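Local coordinates for P protein (Mumps virus, PDB 3BBZ), which probably binds the viral nucleocapsid through this C-terminal domain of the phosphoprotein, a component of the viral polymerase machinery, at residues Gln3-Ser14 against Leu37-Ile45. The protein carries 1 engineered substitution. Numbering follows the deposited sequence.
Sequences QKVMITKMITDS and LNDIKRDII. Engineered in segment 3-14: S14 (natural residue Cys). With FMT (formic acid), chain D.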
ATOM      1  N   GLN A   3       7.787  -7.831  -3.365  1.00 15.03           N
ATOM      2  CA  GLN A   3       7.173  -6.724  -2.652  1.00 13.70           C
ATOM      3  C   GLN A   3       5.752  -6.353  -3.058  1.00 11.49           C
ATOM      4  O   GLN A   3       4.988  -5.974  -2.221  1.00 12.19           O
ATOM      5  CB  GLN A   3       8.061  -5.483  -2.717  1.00 14.03           C
ATOM      6  CG  GLN A   3       9.126  -5.451  -1.630  1.00 17.51           C
ATOM      7  CD  GLN A   3       8.554  -5.340  -0.194  1.00 21.74           C
ATOM      8  OE1 GLN A   3       8.470  -4.253   0.342  1.00 24.19           O
ATOM      9  NE2 GLN A   3       8.209  -6.477   0.431  1.00 22.44           N
ATOM     10  N   LYS A   4       5.385  -6.456  -4.315  1.00  9.13           N
ATOM     11  CA  LYS A   4       4.028  -6.068  -4.686  1.00  8.80           C
ATOM     12  C   LYS A   4       2.940  -6.954  -4.115  1.00  6.69           C
ATOM     13  O   LYS A   4       1.861  -6.460  -3.830  1.00  7.98           O
ATOM     14  CB  LYS A   4       3.851  -5.949  -6.201  1.00  7.64           C
ATOM     15  CG  LYS A   4       4.718  -4.896  -6.780  1.00 11.13           C
ATOM     16  CD  LYS A   4       3.921  -3.675  -7.107  1.00 13.29           C
ATOM     17  CE  LYS A   4       4.582  -3.126  -8.315  1.00 13.72           C
ATOM     18  NZ  LYS A   4       3.679  -2.328  -9.089  1.00 10.22           N
ATOM     19  N   VAL A   5       3.202  -8.243  -4.015  1.00  5.09           N
ATOM     20  CA  VAL A   5       2.272  -9.204  -3.389  1.00  3.61           C
ATOM     21  C   VAL A   5       2.184  -8.887  -1.909  1.00  3.31           C
ATOM     22  O   VAL A   5       1.090  -8.746  -1.387  1.00  2.00           O
ATOM     23  CB  VAL A   5       2.706 -10.665  -3.601  1.00  3.15           C
ATOM     24  CG1 VAL A   5       1.741 -11.675  -2.921  1.00  2.41           C
ATOM     25  CG2 VAL A   5       2.852 -10.928  -5.129  1.00  2.00           C
ATOM     26  N   MET A   6       3.347  -8.740  -1.263  1.00  4.42           N
ATOM     27  CA  MET A   6       3.436  -8.395   0.157  1.00  4.43           C
ATOM     28  C   MET A   6       2.687  -7.113   0.482  1.00  3.20           C
ATOM     29  O   MET A   6       1.900  -7.089   1.430  1.00  2.98           O
ATOM     30  CB  MET A   6       4.912  -8.229   0.580  1.00  6.22           C
ATOM     31  CG  MET A   6       5.754  -9.495   0.687  1.00  8.41           C
ATOM     32  SD  MET A   6       4.883 -10.897   1.431  1.00 19.19           S
ATOM     33  CE  MET A   6       4.222 -11.775  -0.008  1.00 15.52           C
ATOM     34  N   ILE A   7       2.930  -6.040  -0.285  1.00  2.30           N
ATOM     35  CA  ILE A   7       2.250  -4.734  -0.038  1.00  2.00           C
ATOM     36  C   ILE A   7       0.769  -4.808  -0.389  1.00  2.41           C
ATOM     37  O   ILE A   7      -0.029  -4.181   0.305  1.00  2.95           O
ATOM     38  CB  ILE A   7       2.962  -3.516  -0.708  1.00  2.00           C
ATOM     39  CG1 ILE A   7       4.452  -3.453  -0.284  1.00  2.00           C
ATOM     40  CG2 ILE A   7       2.249  -2.161  -0.393  1.00  2.00           C
ATOM     41  CD1 ILE A   7       5.344  -2.623  -1.279  1.00  2.50           C
ATOM     42  N   THR A   8       0.366  -5.595  -1.398  1.00  2.00           N
ATOM     43  CA  THR A   8      -1.072  -5.787  -1.625  1.00  3.51           C
ATOM     44  C   THR A   8      -1.731  -6.443  -0.404  1.00  4.52           C
ATOM     45  O   THR A   8      -2.797  -6.037  -0.022  1.00  4.19           O
ATOM     46  CB  THR A   8      -1.421  -6.560  -2.893  1.00  3.06           C
ATOM     47  OG1 THR A   8      -0.786  -5.930  -3.996  1.00  6.09           O
ATOM     48  CG2 THR A   8      -2.942  -6.588  -3.145  1.00  3.14           C
ATOM     49  N   LYS A   9      -1.054  -7.420   0.219  1.00  4.97           N
ATOM     50  CA  LYS A   9      -1.576  -8.058   1.429  1.00  5.06           C
ATOM     51  C   LYS A   9      -1.565  -7.120   2.600  1.00  5.65           C
ATOM     52  O   LYS A   9      -2.491  -7.171   3.430  1.00  5.44           O
ATOM     53  CB  LYS A   9      -0.781  -9.329   1.749  1.00  5.56           C
ATOM     54  CG  LYS A   9      -0.902 -10.391   0.618  1.00  3.66           C
ATOM     55  CD  LYS A   9      -0.235 -11.668   0.903  1.00  5.78           C
ATOM     56  CE  LYS A   9      -0.949 -12.445   2.059  1.00 11.31           C
ATOM     57  NZ  LYS A   9      -2.422 -12.620   1.844  1.00 16.56           N
ATOM     58  N   MET A  10      -0.553  -6.255   2.685  1.00  5.38           N
ATOM     59  CA  MET A  10      -0.571  -5.202   3.706  1.00  7.95           C
ATOM     60  C   MET A  10      -1.803  -4.333   3.643  1.00  5.52           C
ATOM     61  O   MET A  10      -2.379  -3.987   4.655  1.00  5.78           O
ATOM     62  CB  MET A  10       0.680  -4.312   3.687  1.00  7.54           C
ATOM     63  CG  MET A  10       1.917  -4.999   4.222  1.00  9.24           C
ATOM     64  SD  MET A  10       3.299  -3.878   4.026  1.00 15.49           S
ATOM     65  CE  MET A  10       4.658  -4.980   4.135  1.00 13.19           C
ATOM     66  N   ILE A  11      -2.195  -3.971   2.445  1.00  5.94           N
ATOM     67  CA  ILE A  11      -3.310  -3.071   2.256  1.00  5.51           C
ATOM     68  C   ILE A  11      -4.588  -3.776   2.693  1.00  7.21           C
ATOM     69  O   ILE A  11      -5.371  -3.239   3.479  1.00  8.46           O
ATOM     70  CB  ILE A  11      -3.432  -2.626   0.763  1.00  4.78           C
ATOM     71  CG1 ILE A  11      -2.221  -1.803   0.366  1.00  2.70           C
ATOM     72  CG2 ILE A  11      -4.726  -1.769   0.584  1.00  3.28           C
ATOM     73  CD1 ILE A  11      -1.969  -1.715  -1.150  1.00  5.14           C
ATOM     74  N   THR A  12      -4.803  -4.984   2.167  1.00  9.32           N
ATOM     75  CA  THR A  12      -5.946  -5.836   2.543  1.00 10.52           C
ATOM     76  C   THR A  12      -6.084  -5.983   4.078  1.00 11.48           C
ATOM     77  O   THR A  12      -7.188  -5.832   4.632  1.00 11.72           O
ATOM     78  CB  THR A  12      -5.876  -7.193   1.770  1.00 11.06           C
ATOM     79  OG1 THR A  12      -6.090  -6.952   0.362  1.00 13.52           O
ATOM     80  CG2 THR A  12      -6.928  -8.204   2.232  1.00 11.04           C
ATOM     81  N   ASP A  13      -4.958  -6.184   4.769  1.00 12.24           N
ATOM     82  CA  ASP A  13      -4.964  -6.460   6.202  1.00 14.16           C
ATOM     83  C   ASP A  13      -5.168  -5.229   7.067  1.00 16.05           C
ATOM     84  O   ASP A  13      -5.728  -5.332   8.160  1.00 15.72           O
ATOM     85  CB  ASP A  13      -3.646  -7.113   6.633  1.00 13.91           C
ATOM     86  CG  ASP A  13      -3.576  -8.572   6.270  1.00 16.79           C
ATOM     87  OD1 ASP A  13      -4.647  -9.163   6.017  1.00 19.00           O
ATOM     88  OD2 ASP A  13      -2.444  -9.138   6.261  1.00 20.30           O
ATOM     89  N   SER A  14      -4.682  -4.087   6.586  1.00 16.76           N
ATOM     90  CA  SER A  14      -4.503  -2.938   7.410  1.00 20.23           C
ATOM     91  C   SER A  14      -5.597  -1.917   7.118  1.00 21.02           C
ATOM     92  O   SER A  14      -6.179  -1.343   8.028  1.00 21.11           O
ATOM     93  CB  SER A  14      -3.099  -2.327   7.192  1.00 20.78           C
ATOM     94  OG  SER A  14      -2.011  -3.289   7.351  1.00 24.12           O
ATOM     95  N   LEU A  37       8.022   2.293  -3.433  1.00  4.67           N
ATOM     96  CA  LEU A  37       7.407   1.239  -2.639  1.00  5.33           C
ATOM     97  C   LEU A  37       7.564   1.490  -1.136  1.00  4.90           C
ATOM     98  O   LEU A  37       6.591   1.311  -0.397  1.00  5.44           O
ATOM     99  CB  LEU A  37       7.885  -0.134  -3.076  1.00  5.69           C
ATOM    100  CG  LEU A  37       7.567  -0.600  -4.527  1.00  6.71           C
ATOM    101  CD1 LEU A  37       8.083  -2.025  -4.738  1.00  8.63           C
ATOM    102  CD2 LEU A  37       6.104  -0.554  -4.884  1.00  6.19           C
ATOM    103  N   ASN A  38       8.727   1.999  -0.705  1.00  3.02           N
ATOM    104  CA  ASN A  38       8.959   2.344   0.702  1.00  3.08           C
ATOM    105  C   ASN A  38       8.000   3.442   1.180  1.00  2.84           C
ATOM    106  O   ASN A  38       7.471   3.381   2.299  1.00  3.63           O
ATOM    107  CB  ASN A  38      10.398   2.811   0.929  1.00  2.15           C
ATOM    108  CG  ASN A  38      11.407   1.645   0.927  1.00  5.05           C
ATOM    109  OD1 ASN A  38      11.024   0.490   0.969  1.00  8.58           O
ATOM    110  ND2 ASN A  38      12.686   1.960   0.869  1.00  4.01           N
ATOM    111  N   ASP A  39       7.771   4.421   0.309  1.00  3.72           N
ATOM    112  CA  ASP A  39       6.861   5.532   0.591  1.00  4.48           C
ATOM    113  C   ASP A  39       5.402   5.051   0.718  1.00  4.33           C
ATOM    114  O   ASP A  39       4.680   5.477   1.615  1.00  4.87           O
ATOM    115  CB  ASP A  39       6.962   6.574  -0.497  1.00  5.96           C
ATOM    116  CG  ASP A  39       8.270   7.373  -0.461  1.00  9.26           C
ATOM    117  OD1 ASP A  39       9.179   7.113   0.387  1.00 12.10           O
ATOM    118  OD2 ASP A  39       8.359   8.260  -1.341  1.00 14.60           O
ATOM    119  N   ILE A  40       4.992   4.124  -0.137  1.00  3.65           N
ATOM    120  CA  ILE A  40       3.672   3.501  -0.000  1.00  3.67           C
ATOM    121  C   ILE A  40       3.550   2.700   1.301  1.00  3.29           C
ATOM    122  O   ILE A  40       2.614   2.891   2.055  1.00  3.39           O
ATOM    123  CB  ILE A  40       3.341   2.619  -1.236  1.00  3.05           C
ATOM    124  CG1 ILE A  40       3.285   3.496  -2.471  1.00  4.11           C
ATOM    125  CG2 ILE A  40       1.954   1.949  -1.068  1.00  2.00           C
ATOM    126  CD1 ILE A  40       3.277   2.707  -3.834  1.00  4.78           C
ATOM    127  N   LYS A  41       4.536   1.848   1.578  1.00  3.35           N
ATOM    128  CA  LYS A  41       4.649   1.143   2.864  1.00  2.80           C
ATOM    129  C   LYS A  41       4.631   2.066   4.070  1.00  3.69           C
ATOM    130  O   LYS A  41       3.887   1.816   5.045  1.00  3.02           O
ATOM    131  CB  LYS A  41       5.897   0.248   2.871  1.00  3.62           C
ATOM    132  CG  LYS A  41       5.694  -0.987   1.954  1.00  2.44           C
ATOM    133  CD  LYS A  41       6.786  -2.027   2.133  1.00  7.56           C
ATOM    134  CE  LYS A  41       8.104  -1.478   1.687  1.00  8.10           C
ATOM    135  NZ  LYS A  41       9.086  -2.622   1.725  1.00 11.03           N
ATOM    136  N   ARG A  42       5.397   3.157   3.985  1.00  3.64           N
ATOM    137  CA  ARG A  42       5.389   4.168   5.048  1.00  4.40           C
ATOM    138  C   ARG A  42       3.944   4.666   5.290  1.00  4.37           C
ATOM    139  O   ARG A  42       3.487   4.714   6.437  1.00  3.59           O
ATOM    140  CB  ARG A  42       6.291   5.336   4.650  1.00  3.81           C
ATOM    141  CG  ARG A  42       6.250   6.523   5.560  1.00  4.76           C
ATOM    142  CD  ARG A  42       6.762   7.771   4.773  1.00  8.43           C
ATOM    143  NE  ARG A  42       5.838   8.152   3.704  1.00  6.10           N
ATOM    144  CZ  ARG A  42       6.169   8.912   2.654  1.00  5.39           C
ATOM    145  NH1 ARG A  42       7.398   9.357   2.490  1.00  2.00           N
ATOM    146  NH2 ARG A  42       5.243   9.210   1.753  1.00  3.48           N
ATOM    147  N   ASP A  43       3.224   5.028   4.223  1.00  4.62           N
ATOM    148  CA  ASP A  43       1.852   5.547   4.421  1.00  4.72           C
ATOM    149  C   ASP A  43       0.827   4.503   4.866  1.00  3.83           C
ATOM    150  O   ASP A  43      -0.089   4.872   5.572  1.00  5.14           O
ATOM    151  CB  ASP A  43       1.367   6.338   3.215  1.00  5.54           C
ATOM    152  CG  ASP A  43       2.214   7.581   2.983  1.00  8.14           C
ATOM    153  OD1 ASP A  43       2.796   8.120   3.987  1.00  6.08           O
ATOM    154  OD2 ASP A  43       2.329   7.985   1.808  1.00 12.28           O
ATOM    155  N   ILE A  44       0.956   3.242   4.444  1.00  3.30           N
ATOM    156  CA  ILE A  44       0.153   2.118   4.972  1.00  3.88           C
ATOM    157  C   ILE A  44       0.341   1.941   6.485  1.00  4.61           C
ATOM    158  O   ILE A  44      -0.637   1.873   7.263  1.00  5.11           O
ATOM    159  CB  ILE A  44       0.409   0.783   4.247  1.00  3.31           C
ATOM    160  CG1 ILE A  44      -0.113   0.850   2.831  1.00  5.47           C
ATOM    161  CG2 ILE A  44      -0.407  -0.360   4.921  1.00  3.15           C
ATOM    162  CD1 ILE A  44       0.450  -0.231   1.919  1.00  4.03           C
ATOM    163  N   ILE A  45       1.599   1.968   6.928  1.00  6.15           N
ATOM    164  CA  ILE A  45       1.916   1.789   8.364  1.00  6.31           C
ATOM    165  C   ILE A  45       1.311   2.912   9.204  1.00  7.05           C
ATOM    166  O   ILE A  45       0.746   2.659  10.259  1.00  7.07           O
ATOM    167  CB  ILE A  45       3.460   1.714   8.599  1.00  6.42           C
ATOM    168  CG1 ILE A  45       4.036   0.474   7.939  1.00  5.13           C
ATOM    169  CG2 ILE A  45       3.789   1.691  10.090  1.00  6.28           C
ATOM    170  CD1 ILE A  45       5.570   0.554   7.618  1.00  6.21           C
TER
HETATM  171  C   FMT D   1       6.103  -8.632  -6.731  1.00 10.92           C
HETATM  172  O1  FMT D   1       7.017  -7.806  -6.656  1.00 14.18           O
HETATM  173  O2  FMT D   1       5.923  -9.513  -5.917  1.00  9.12           O
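The first and last helices of a three-helix bundle, the nucleocapsid-binding domain, pack here by knobs into holes, I7 entering a hole lined by L37, I40, K41 and I44. Their segment axes run nearly parallel, at 17° and 10.5 Å apart, as expected when helix 18-29 runs back between them in sequence. The two branches of I7 divide the work. CG1 stands beside the backbone N (chi1 -54°), and I7 CG1 and CD1 both lie 3.6 Å from K41 CG, on the aliphatic part of that lysine; CD1 also reaches L37 CB at 4.0 Å. CG2 turns to the other flank and meets I44 CD1 at 3.5 Å. I44 is the reciprocal knob, set among I7, M10, I11 and S14. L28 of the middle helix, 18-29, touches both I7 and L37 and so packs against this part of the seam. At the N-terminal end K4 passes L37, its NZ hydrogen-bonded to the carbonyl oxygens of L28 and A31. Near the C-terminal end the engineered S14 donates a hydrogen bond from OG to M10 O, 2.8 Å, and its CB lies 4.0 Å from I44 CG2. The I44 and I11 side chains cross at about a right angle, with I44 CD1 a tight 3.5 Å from I11 CG1.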